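Uncharacterized protein (Bacteroides eggerthii DSM 20697, PDB 4ECO) is of unknown function but folds as a leucine-rich repeat solenoid and probably binds other proteins. Local coordinates at residues 286-290 against 315-319; 295-300 against 325-329; 344-348 against 366-372. All coordinates share one frame; numbering follows the deposited sequence.

Contact 1 (286-290 against 315-319)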
ATOM      1  N   ILE A 286      -9.761 -17.043  11.147  1.00 42.67           N
ATOM      2  CA  ILE A 286      -8.788 -17.169  12.233  1.00 42.88           C
ATOM      3  C   ILE A 286      -8.976 -16.023  13.212  1.00 48.21           C
ATOM      4  O   ILE A 286      -8.850 -14.857  12.822  1.00 46.48           O
ATOM      5  CB  ILE A 286      -7.301 -17.222  11.732  1.00 45.18           C
ATOM      6  CG1 ILE A 286      -7.121 -18.090  10.449  1.00 45.27           C
ATOM      7  CG2 ILE A 286      -6.342 -17.641  12.880  1.00 44.78           C
ATOM      8  CD1 ILE A 286      -5.695 -18.140   9.856  1.00 44.81           C
ATOM      9  N   SER A 287      -9.210 -16.356  14.502  1.00 46.44           N
ATOM     10  CA  SER A 287      -9.363 -15.355  15.562  1.00 46.44           C
ATOM     11  C   SER A 287      -8.089 -14.523  15.715  1.00 51.89           C
ATOM     12  O   SER A 287      -6.991 -15.007  15.401  1.00 52.25           O
ATOM     13  CB  SER A 287      -9.711 -16.018  16.891  1.00 48.05           C
ATOM     14  OG  SER A 287      -8.583 -16.629  17.496  1.00 51.40           O
ATOM     15  N   GLY A 288      -8.243 -13.296  16.209  1.00 47.66           N
ATOM     16  CA  GLY A 288      -7.107 -12.413  16.402  1.00 47.47           C
ATOM     17  C   GLY A 288      -6.048 -13.013  17.300  1.00 52.71           C
ATOM     18  O   GLY A 288      -4.848 -12.845  17.047  1.00 53.99           O
ATOM     19  N   GLU A 289      -6.515 -13.715  18.354  1.00 47.60           N
ATOM     20  CA  GLU A 289      -5.714 -14.383  19.369  0.50 48.09           C
ATOM     21  C   GLU A 289      -4.888 -15.526  18.717  1.00 51.68           C
ATOM     22  O   GLU A 289      -3.673 -15.618  18.899  1.00 51.66           O
ATOM     23  CB  GLU A 289      -6.654 -14.916  20.485  0.50 50.31           C
ATOM     24  CG  GLU A 289      -7.477 -13.868  21.244  0.50 57.50           C
ATOM     25  CD  GLU A 289      -8.488 -13.015  20.488  0.50 66.31           C
ATOM     26  OE1 GLU A 289      -8.996 -13.469  19.436  0.50 35.60           O
ATOM     27  OE2 GLU A 289      -8.759 -11.878  20.945  0.50 57.60           O
ATOM     28  N   GLN A 290      -5.563 -16.370  17.925  1.00 47.29           N
ATOM     29  CA  GLN A 290      -4.974 -17.526  17.251  1.00 47.15           C
ATOM     30  C   GLN A 290      -3.910 -17.108  16.211  1.00 52.25           C
ATOM     31  O   GLN A 290      -2.866 -17.764  16.114  1.00 52.08           O
ATOM     32  CB  GLN A 290      -6.080 -18.373  16.573  1.00 47.42           C
ATOM     33  CG  GLN A 290      -5.625 -19.711  15.987  1.00 41.39           C
ATOM     34  CD  GLN A 290      -4.895 -20.577  16.983  1.00 62.28           C
ATOM     35  OE1 GLN A 290      -5.431 -20.998  18.027  1.00 65.08           O
ATOM     36  NE2 GLN A 290      -3.643 -20.841  16.687  1.00 43.75           N
ATOM     37  N   ASN A 315      -7.161  -9.221   8.311  1.00 42.81           N
ATOM     38  CA  ASN A 315      -7.214 -10.252   9.319  1.00 42.89           C
ATOM     39  C   ASN A 315      -7.859  -9.688  10.586  1.00 47.77           C
ATOM     40  O   ASN A 315      -8.394  -8.573  10.544  1.00 47.81           O
ATOM     41  CB  ASN A 315      -5.807 -10.819   9.568  1.00 39.89           C
ATOM     42  CG  ASN A 315      -5.418 -11.892   8.582  1.00 44.01           C
ATOM     43  OD1 ASN A 315      -6.144 -12.878   8.370  1.00 36.52           O
ATOM     44  ND2 ASN A 315      -4.224 -11.779   8.024  1.00 32.03           N
ATOM     45  N   ASN A 316      -7.854 -10.463  11.694  1.00 43.00           N
ATOM     46  CA  ASN A 316      -8.520 -10.050  12.916  1.00 42.59           C
ATOM     47  C   ASN A 316      -7.564  -9.728  14.080  1.00 49.22           C
ATOM     48  O   ASN A 316      -8.045  -9.626  15.224  1.00 52.39           O
ATOM     49  CB  ASN A 316      -9.470 -11.157  13.350  1.00 39.99           C
ATOM     50  CG  ASN A 316     -10.521 -11.520  12.338  1.00 55.72           C
ATOM     51  OD1 ASN A 316     -11.278 -10.678  11.807  1.00 40.63           O
ATOM     52  ND2 ASN A 316     -10.604 -12.803  12.070  1.00 51.91           N
ATOM     53  N   LEU A 317      -6.246  -9.533  13.817  1.00 43.75           N
ATOM     54  CA  LEU A 317      -5.248  -9.243  14.857  1.00 44.28           C
ATOM     55  C   LEU A 317      -5.644  -8.085  15.762  1.00 50.03           C
ATOM     56  O   LEU A 317      -5.964  -7.016  15.247  1.00 50.74           O
ATOM     57  CB  LEU A 317      -3.885  -8.901  14.247  1.00 43.94           C
ATOM     58  CG  LEU A 317      -3.118  -9.979  13.526  1.00 48.10           C
ATOM     59  CD1 LEU A 317      -1.976  -9.353  12.709  1.00 47.19           C
ATOM     60  CD2 LEU A 317      -2.604 -11.025  14.506  1.00 50.54           C
ATOM     61  N   LYS A 318      -5.620  -8.283  17.094  1.00 46.69           N
ATOM     62  CA  LYS A 318      -5.909  -7.197  18.043  1.00 46.51           C
ATOM     63  C   LYS A 318      -4.595  -6.604  18.547  1.00 47.24           C
ATOM     64  O   LYS A 318      -4.575  -5.468  18.994  1.00 46.22           O
ATOM     65  CB  LYS A 318      -6.805  -7.656  19.207  1.00 49.90           C
ATOM     66  CG  LYS A 318      -8.286  -7.659  18.852  1.00 65.24           C
ATOM     67  CD  LYS A 318      -9.074  -8.359  19.929  1.00 79.71           C
ATOM     68  CE  LYS A 318     -10.447  -8.768  19.463  1.00103.65           C
ATOM     69  NZ  LYS A 318     -11.003  -9.867  20.311  1.00117.73           N
ATOM     70  N   THR A 319      -3.496  -7.357  18.419  1.00 43.14           N
ATOM     71  CA  THR A 319      -2.139  -6.936  18.801  1.00 43.86           C
ATOM     72  C   THR A 319      -1.132  -7.872  18.116  1.00 48.95           C
ATOM     73  O   THR A 319      -1.524  -8.861  17.501  1.00 47.52           O
ATOM     74  CB  THR A 319      -1.953  -6.903  20.358  1.00 49.05           C
ATOM     75  OG1 THR A 319      -0.774  -6.158  20.718  1.00 54.21           O
ATOM     76  CG2 THR A 319      -1.913  -8.289  20.983  1.00 40.59           C
TER
HETATM   77  O   HOH W   1      -7.308 -13.195  11.093  1.00 26.98           O
HETATM   78  O   HOH W   2      -4.530 -10.678  18.515  1.00 47.64           O

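Contact 2 (295-300 against 325-329)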
ATOM      1  N   TRP A 295       1.696 -16.340  14.520  1.00 47.82           N
ATOM      2  CA  TRP A 295       2.776 -15.396  14.188  1.00 46.59           C
ATOM      3  C   TRP A 295       3.900 -15.544  15.229  1.00 50.84           C
ATOM      4  O   TRP A 295       5.063 -15.710  14.824  1.00 51.62           O
ATOM      5  CB  TRP A 295       2.253 -13.946  14.115  1.00 43.72           C
ATOM      6  CG  TRP A 295       3.249 -12.876  13.716  1.00 44.31           C
ATOM      7  CD1 TRP A 295       4.588 -13.025  13.497  1.00 47.52           C
ATOM      8  CD2 TRP A 295       2.973 -11.466  13.545  1.00 43.54           C
ATOM      9  NE1 TRP A 295       5.161 -11.806  13.183  1.00 46.38           N
ATOM     10  CE2 TRP A 295       4.196 -10.833  13.214  1.00 46.90           C
ATOM     11  CE3 TRP A 295       1.808 -10.675  13.644  1.00 43.78           C
ATOM     12  CZ2 TRP A 295       4.289  -9.449  12.982  1.00 45.24           C
ATOM     13  CZ3 TRP A 295       1.898  -9.313  13.392  1.00 44.33           C
ATOM     14  CH2 TRP A 295       3.126  -8.713  13.068  1.00 44.97           C
ATOM     15  N   GLN A 296       3.542 -15.584  16.550  1.00 45.40           N
ATOM     16  CA  GLN A 296       4.513 -15.714  17.636  1.00 46.46           C
ATOM     17  C   GLN A 296       5.333 -16.966  17.460  1.00 52.66           C
ATOM     18  O   GLN A 296       6.563 -16.914  17.566  1.00 52.75           O
ATOM     19  CB  GLN A 296       3.836 -15.704  19.018  1.00 48.40           C
ATOM     20  CG  GLN A 296       4.831 -15.433  20.151  1.00 56.50           C
ATOM     21  CD  GLN A 296       4.203 -14.940  21.437  1.00 71.22           C
ATOM     22  OE1 GLN A 296       3.608 -13.846  21.534  1.00 69.63           O
ATOM     23  NE2 GLN A 296       4.428 -15.698  22.477  1.00 48.13           N
ATOM     24  N   ALA A 297       4.641 -18.081  17.150  1.00 50.68           N
ATOM     25  CA  ALA A 297       5.220 -19.405  16.933  1.00 50.83           C
ATOM     26  C   ALA A 297       6.249 -19.365  15.799  1.00 56.92           C
ATOM     27  O   ALA A 297       7.320 -19.964  15.931  1.00 57.25           O
ATOM     28  CB  ALA A 297       4.121 -20.401  16.621  1.00 50.54           C
ATOM     29  N   LEU A 298       5.937 -18.615  14.707  1.00 53.17           N
ATOM     30  CA  LEU A 298       6.830 -18.438  13.567  1.00 52.34           C
ATOM     31  C   LEU A 298       8.113 -17.706  13.999  1.00 56.68           C
ATOM     32  O   LEU A 298       9.206 -18.196  13.698  1.00 56.36           O
ATOM     33  CB  LEU A 298       6.130 -17.697  12.421  1.00 50.56           C
ATOM     34  CG  LEU A 298       5.172 -18.532  11.574  1.00 53.16           C
ATOM     35  CD1 LEU A 298       4.254 -17.657  10.766  1.00 50.57           C
ATOM     36  CD2 LEU A 298       5.919 -19.483  10.682  1.00 56.67           C
ATOM     37  N   ALA A 299       7.981 -16.600  14.765  1.00 53.72           N
ATOM     38  CA  ALA A 299       9.107 -15.814  15.304  1.00 54.12           C
ATOM     39  C   ALA A 299       9.997 -16.654  16.246  1.00 59.85           C
ATOM     40  O   ALA A 299      11.233 -16.528  16.219  1.00 61.05           O
ATOM     41  CB  ALA A 299       8.576 -14.606  16.049  1.00 54.33           C
ATOM     42  N   ASP A 300       9.361 -17.530  17.054  1.00 55.32           N
ATOM     43  CA  ASP A 300      10.050 -18.380  18.028  1.00 56.02           C
ATOM     44  C   ASP A 300      10.725 -19.587  17.355  1.00 61.50           C
ATOM     45  O   ASP A 300      11.676 -20.137  17.920  1.00 63.49           O
ATOM     46  CB  ASP A 300       9.072 -18.845  19.118  1.00 57.16           C
ATOM     47  CG  ASP A 300       8.537 -17.728  19.998  1.00 61.76           C
ATOM     48  OD1 ASP A 300       9.257 -16.702  20.177  1.00 58.41           O
ATOM     49  OD2 ASP A 300       7.407 -17.875  20.517  1.00 68.13           O
ATOM     50  N   SER A 325       9.692 -11.983  21.187  1.00 59.56           N
ATOM     51  CA  SER A 325       9.511 -12.877  20.051  1.00 56.39           C
ATOM     52  C   SER A 325       9.753 -12.104  18.771  1.00 58.51           C
ATOM     53  O   SER A 325      10.438 -12.606  17.886  1.00 58.13           O
ATOM     54  CB  SER A 325       8.122 -13.502  20.073  1.00 57.26           C
ATOM     55  OG  SER A 325       7.988 -14.447  21.124  1.00 62.49           O
ATOM     56  N   LEU A 326       9.237 -10.850  18.695  1.00 53.62           N
ATOM     57  CA  LEU A 326       9.404  -9.940  17.559  1.00 50.87           C
ATOM     58  C   LEU A 326      10.891  -9.635  17.305  1.00 56.59           C
ATOM     59  O   LEU A 326      11.313  -9.638  16.151  1.00 56.41           O
ATOM     60  CB  LEU A 326       8.623  -8.627  17.774  1.00 49.77           C
ATOM     61  CG  LEU A 326       7.085  -8.675  17.793  1.00 52.63           C
ATOM     62  CD1 LEU A 326       6.503  -7.282  17.775  1.00 51.37           C
ATOM     63  CD2 LEU A 326       6.539  -9.408  16.612  1.00 53.33           C
ATOM     64  N   GLN A 327      11.677  -9.406  18.378  1.00 55.26           N
ATOM     65  CA  GLN A 327      13.116  -9.101  18.353  1.00 56.77           C
ATOM     66  C   GLN A 327      13.939 -10.144  17.581  1.00 59.54           C
ATOM     67  O   GLN A 327      15.010  -9.809  17.060  1.00 61.20           O
ATOM     68  CB  GLN A 327      13.677  -9.031  19.786  1.00 60.81           C
ATOM     69  CG  GLN A 327      13.287  -7.821  20.646  1.00 89.02           C
ATOM     70  CD  GLN A 327      13.606  -8.050  22.122  1.00116.02           C
ATOM     71  OE1 GLN A 327      14.075  -9.126  22.546  1.00108.28           O
ATOM     72  NE2 GLN A 327      13.335  -7.043  22.948  1.00113.10           N
ATOM     73  N   LYS A 328      13.465 -11.412  17.568  1.00 52.24           N
ATOM     74  CA  LYS A 328      14.120 -12.556  16.925  1.00 50.64           C
ATOM     75  C   LYS A 328      14.101 -12.449  15.399  1.00 53.48           C
ATOM     76  O   LYS A 328      15.005 -12.959  14.744  1.00 54.78           O
ATOM     77  CB  LYS A 328      13.456 -13.881  17.334  1.00 50.78           C
ATOM     78  CG  LYS A 328      13.347 -14.130  18.826  1.00 44.65           C
ATOM     79  CD  LYS A 328      12.681 -15.473  19.121  1.00 46.84           C
ATOM     80  CE  LYS A 328      12.692 -15.790  20.597  1.00 51.56           C
ATOM     81  NZ  LYS A 328      12.066 -17.102  20.882  1.00 69.29           N
HETATM   82  N   MSE A 329      13.077 -11.806  14.835  1.00 48.45           N
HETATM   83  CA  MSE A 329      12.882 -11.657  13.378  1.00 46.29           C
HETATM   84  C   MSE A 329      13.818 -10.573  12.779  1.00 51.11           C
HETATM   85  O   MSE A 329      13.369  -9.634  12.107  1.00 48.65           O
HETATM   86  CB  MSE A 329      11.415 -11.315  13.078  1.00 45.84           C
HETATM   87  CG  MSE A 329      10.416 -12.222  13.768  1.00 50.70           C
HETATM   88 SE   MSE A 329       8.696 -11.968  12.939  0.75 54.10          SE
HETATM   89  CE  MSE A 329       8.908 -13.245  11.553  1.00 50.84           C
TER

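Contact 3 (344-348 against 366-372)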
ATOM      1  N   GLY A 344      -4.686  -0.238  20.854  1.00 48.92           N
ATOM      2  CA  GLY A 344      -3.780   0.233  21.891  1.00 49.53           C
ATOM      3  C   GLY A 344      -2.362   0.482  21.451  1.00 53.33           C
ATOM      4  O   GLY A 344      -2.114   0.812  20.281  1.00 52.64           O
ATOM      5  N   LYS A 345      -1.429   0.362  22.420  1.00 49.59           N
ATOM      6  CA  LYS A 345       0.004   0.538  22.202  1.00 49.51           C
ATOM      7  C   LYS A 345       0.536  -0.747  21.558  1.00 51.06           C
ATOM      8  O   LYS A 345       0.163  -1.847  21.970  1.00 51.48           O
ATOM      9  CB  LYS A 345       0.706   0.894  23.535  1.00 54.57           C
ATOM     10  CG  LYS A 345       2.234   1.105  23.445  1.00 71.66           C
ATOM     11  CD  LYS A 345       2.807   2.015  24.550  1.00 80.89           C
ATOM     12  CE  LYS A 345       2.629   1.541  25.992  1.00 91.99           C
ATOM     13  NZ  LYS A 345       3.208   2.495  26.988  1.00 86.59           N
ATOM     14  N   LEU A 346       1.326  -0.616  20.497  1.00 47.24           N
ATOM     15  CA  LEU A 346       1.830  -1.799  19.791  1.00 46.98           C
ATOM     16  C   LEU A 346       3.095  -2.365  20.411  1.00 54.52           C
ATOM     17  O   LEU A 346       3.977  -1.587  20.762  1.00 55.40           O
ATOM     18  CB  LEU A 346       2.132  -1.500  18.312  1.00 44.77           C
ATOM     19  CG  LEU A 346       1.013  -1.547  17.307  1.00 46.63           C
ATOM     20  CD1 LEU A 346       1.561  -1.276  15.914  1.00 45.47           C
ATOM     21  CD2 LEU A 346       0.314  -2.886  17.316  1.00 46.62           C
ATOM     22  N   PRO A 347       3.281  -3.705  20.453  1.00 52.22           N
ATOM     23  CA  PRO A 347       4.587  -4.240  20.892  1.00 53.11           C
ATOM     24  C   PRO A 347       5.683  -3.800  19.893  1.00 56.91           C
ATOM     25  O   PRO A 347       5.366  -3.559  18.720  1.00 55.28           O
ATOM     26  CB  PRO A 347       4.359  -5.760  20.912  1.00 54.69           C
ATOM     27  CG  PRO A 347       2.849  -5.938  20.880  1.00 58.49           C
ATOM     28  CD  PRO A 347       2.358  -4.793  20.069  1.00 53.18           C
ATOM     29  N   ALA A 348       6.945  -3.622  20.353  1.00 54.58           N
ATOM     30  CA  ALA A 348       8.037  -3.133  19.489  1.00 53.98           C
ATOM     31  C   ALA A 348       8.989  -4.242  19.010  1.00 57.48           C
ATOM     32  O   ALA A 348       9.236  -5.197  19.743  1.00 59.51           O
ATOM     33  CB  ALA A 348       8.845  -2.080  20.229  1.00 55.61           C
ATOM     34  N   THR A 366      -3.401   3.214  19.100  1.00 48.17           N
ATOM     35  CA  THR A 366      -3.384   4.480  19.838  1.00 49.07           C
ATOM     36  C   THR A 366      -1.973   4.992  20.067  1.00 57.52           C
ATOM     37  O   THR A 366      -1.795   6.202  20.291  1.00 59.54           O
ATOM     38  CB  THR A 366      -4.091   4.354  21.187  1.00 43.55           C
ATOM     39  OG1 THR A 366      -3.466   3.331  21.978  1.00 47.78           O
ATOM     40  CG2 THR A 366      -5.578   4.132  21.046  1.00 28.49           C
ATOM     41  N   GLU A 367      -0.970   4.086  20.027  1.00 54.47           N
ATOM     42  CA  GLU A 367       0.409   4.487  20.278  1.00 55.28           C
ATOM     43  C   GLU A 367       1.404   3.618  19.540  1.00 58.00           C
ATOM     44  O   GLU A 367       1.260   2.399  19.527  1.00 59.23           O
ATOM     45  CB  GLU A 367       0.674   4.389  21.789  1.00 58.71           C
ATOM     46  CG  GLU A 367       1.861   5.178  22.324  1.00 72.47           C
ATOM     47  CD  GLU A 367       1.938   5.240  23.841  1.00 94.18           C
ATOM     48  OE1 GLU A 367       0.880   5.140  24.503  1.00 78.94           O
ATOM     49  OE2 GLU A 367       3.066   5.380  24.366  1.00 96.52           O
ATOM     50  N   ILE A 368       2.436   4.254  18.961  1.00 52.21           N
ATOM     51  CA  ILE A 368       3.587   3.602  18.330  1.00 50.79           C
ATOM     52  C   ILE A 368       4.759   3.799  19.303  1.00 58.83           C
ATOM     53  O   ILE A 368       5.087   4.944  19.651  1.00 58.86           O
ATOM     54  CB  ILE A 368       3.862   4.124  16.908  1.00 51.76           C
ATOM     55  CG1 ILE A 368       2.667   3.848  15.942  1.00 49.78           C
ATOM     56  CG2 ILE A 368       5.208   3.625  16.369  1.00 51.49           C
ATOM     57  CD1 ILE A 368       2.331   2.358  15.593  1.00 49.05           C
ATOM     58  N   PRO A 369       5.341   2.691  19.825  1.00 58.16           N
ATOM     59  CA  PRO A 369       6.403   2.813  20.848  1.00 59.46           C
ATOM     60  C   PRO A 369       7.675   3.427  20.318  1.00 64.72           C
ATOM     61  O   PRO A 369       7.902   3.429  19.106  1.00 64.62           O
ATOM     62  CB  PRO A 369       6.659   1.364  21.278  1.00 61.39           C
ATOM     63  CG  PRO A 369       6.238   0.560  20.117  1.00 64.48           C
ATOM     64  CD  PRO A 369       5.042   1.274  19.542  1.00 59.03           C
ATOM     65  N   ALA A 370       8.502   3.925  21.248  1.00 63.19           N
ATOM     66  CA  ALA A 370       9.774   4.609  20.979  1.00 64.20           C
ATOM     67  C   ALA A 370      10.733   3.750  20.150  1.00 69.07           C
ATOM     68  O   ALA A 370      11.427   4.281  19.269  1.00 70.12           O
ATOM     69  CB  ALA A 370      10.435   4.992  22.292  1.00 66.33           C
ATOM     70  N   ASN A 371      10.725   2.435  20.395  1.00 63.35           N
ATOM     71  CA  ASN A 371      11.628   1.540  19.702  1.00 62.72           C
ATOM     72  C   ASN A 371      10.905   0.623  18.733  1.00 63.54           C
ATOM     73  O   ASN A 371      11.356  -0.512  18.495  1.00 64.38           O
ATOM     74  CB  ASN A 371      12.388   0.702  20.738  1.00 67.39           C
ATOM     75  CG  ASN A 371      13.853   0.598  20.412  1.00 88.65           C
ATOM     76  OD1 ASN A 371      14.456   1.545  19.881  1.00 82.21           O
ATOM     77  ND2 ASN A 371      14.481  -0.533  20.771  1.00 77.59           N
ATOM     78  N   PHE A 372       9.800   1.110  18.136  1.00 54.95           N
ATOM     79  CA  PHE A 372       8.984   0.263  17.278  1.00 51.20           C
ATOM     80  C   PHE A 372       9.829  -0.486  16.239  1.00 56.97           C
ATOM     81  O   PHE A 372       9.744  -1.719  16.180  1.00 57.18           O
ATOM     82  CB  PHE A 372       7.864   1.029  16.597  1.00 50.22           C
ATOM     83  CG  PHE A 372       6.975   0.076  15.846  1.00 49.50           C
ATOM     84  CD1 PHE A 372       6.188  -0.857  16.531  1.00 51.28           C
ATOM     85  CD2 PHE A 372       6.964   0.060  14.454  1.00 49.58           C
ATOM     86  CE1 PHE A 372       5.397  -1.778  15.835  1.00 50.84           C
ATOM     87  CE2 PHE A 372       6.164  -0.856  13.756  1.00 50.86           C
ATOM     88  CZ  PHE A 372       5.385  -1.768  14.452  1.00 49.00           C
TER

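Contact 1 (286-290 against 315-319)
Asn316 carries its CG beside the backbone N and anti to the carbonyl carbon (chi1 -59°), and this turns its amide onto the backbone of Ile286. Lys318 leaves its backbone in the same way (chi1 -83°) and then runs extended to meet one conformer of Glu289. The contact joins two successive turns of the leucine-rich repeat solenoid. It sits where the first residues of helix 288-300 pass the loop after strand 309-311. Water 1 forms one link, for it accepts from Asn316 N and lies 2.9 Å from Ile286 O. Two residues on, Gly288 CA lies close to Asn316 O. Ser287 is the N-cap of the helix, and its OG accepts from Gln290 N. Water 2 accepts from Lys318 N and donates weakly to Gly288 O. On the outer side, in one of the two conformers of Glu289, the chain bends at chi2 and OE2 comes 3.1 Å from Lys318 NZ. The salt bridge there is tentative, since it rests on that conformer. The amide of Asn316 is held more firmly. Its ND2 donates to Arg284 O as well as to Ile286 O, and two acceptors on one amide nitrogen fix the rotation of the group. Ile286 O lies almost in the plane of the amide, but the nitrogen stands above the carbonyl plane, with Asn316 ND2 2.8 Å from Ile286 O.

Contact 2 (295-300 against 325-329)
Asp300 OD1 is held by two donors, Ser325 OG and Lys328 NZ. Ser325 OG donates at 2.8 Å to Asp300 OD1, on the syn side and near the carboxylate plane. Lys328 NZ comes to the same oxygen from above that plane, at 2.9 Å, and forms a salt bridge. The extended chain of Lys328 reaches it by passing Ala299 O, which lies 3.4 Å from Lys328 CD. The contact packs the end of helix 288-300 against helix 323-326 and the type I turn Leu326-Met329, within the leucine-rich repeat fold. Next to the polar group, Ala299 CB sits 3.3 Å from Ser325 O and also touches Met329 CG. Trp295 has its CG anti to the backbone N (chi1 -177°), which places the indole beside Met329 and Leu326. The selenium of Met329, a selenomethionine, lies at the indole edge in the ring plane, 3.5 Å from Trp295 NE1. This is a Met-aromatic contact. Leu326 CD2 meets the ring obliquely, near its rim. Ile310 of strand 309-311 touches both Trp295 and Met329. The contact thus pairs an apolar interior with a charged border, and the lysine and the serine hydroxyl would both tend to stabilise Asp300 as a carboxylate.

Contact 3 (344-348 against 366-372)
Lys345 and Glu367 lie side by side and point the same way, from a parallel bridge between two neighbouring turns of the leucine-rich repeat solenoid. Both have CG anti to the backbone N, and for Glu367 (chi1 -160°) this lays its extended chain along the lysine. Their CB atoms are 3.9 Å apart. Lys345 CD rests 3.4 Å from Glu367 OE2, while the salt bridge from Lys345 NZ to that oxygen is long. With an alanine at Glu367, the Lys345 chain would probably lose the methylenes it lies along, and its ammonium a distant carboxylate. The backbones are joined by Leu346 N, which donates to Glu367 O at 3.2 Å. Thr366 N donates to Gly344 O, and Glu367 N adds a weak bond to the same oxygen. Gly344 has a positive phi, which favours glycine at this corner of the chain. On the other side of the backbone from Lys345 and Glu367, Leu346 and Ile368 also run alongside each other, and their CD1 atoms meet at 3.7 Å. The Phe372 side chain crosses Leu346 obliquely, with CE1 3.9 Å from Leu346 CD1. Pro347 O lies at the edge of the Phe372 ring, near its plane. Phe349 meets the same ring edge-to-face. Ala348 CB packs on Pro369 CG. The chemistry is therefore split: apolar side chains tie the turns together inside, and outside the lysine and glutamate pair mainly through their chains, with only weak electrostatic help.

All three contacts lie within the leucine-rich repeat fold. Contacts 1 and 2 share helix 288-300: contact 1 takes its start and contact 2 its end. Leu317 of contact 1 packs on Trp295 of contact 2. Contact 2 is the most buried, with mainly apolar packing and a polar border. Contacts 1 and 3 are partly buried. Contact 1 relies on a side-chain amide and waters, with a tentative salt bridge, whereas contact 3 relies on backbone bonds and apolar side chains. Contact 3 follows later in the chain and uses no helix. It still touches both others, through Pro347 on Thr319 and Leu326 beside Ala348 O.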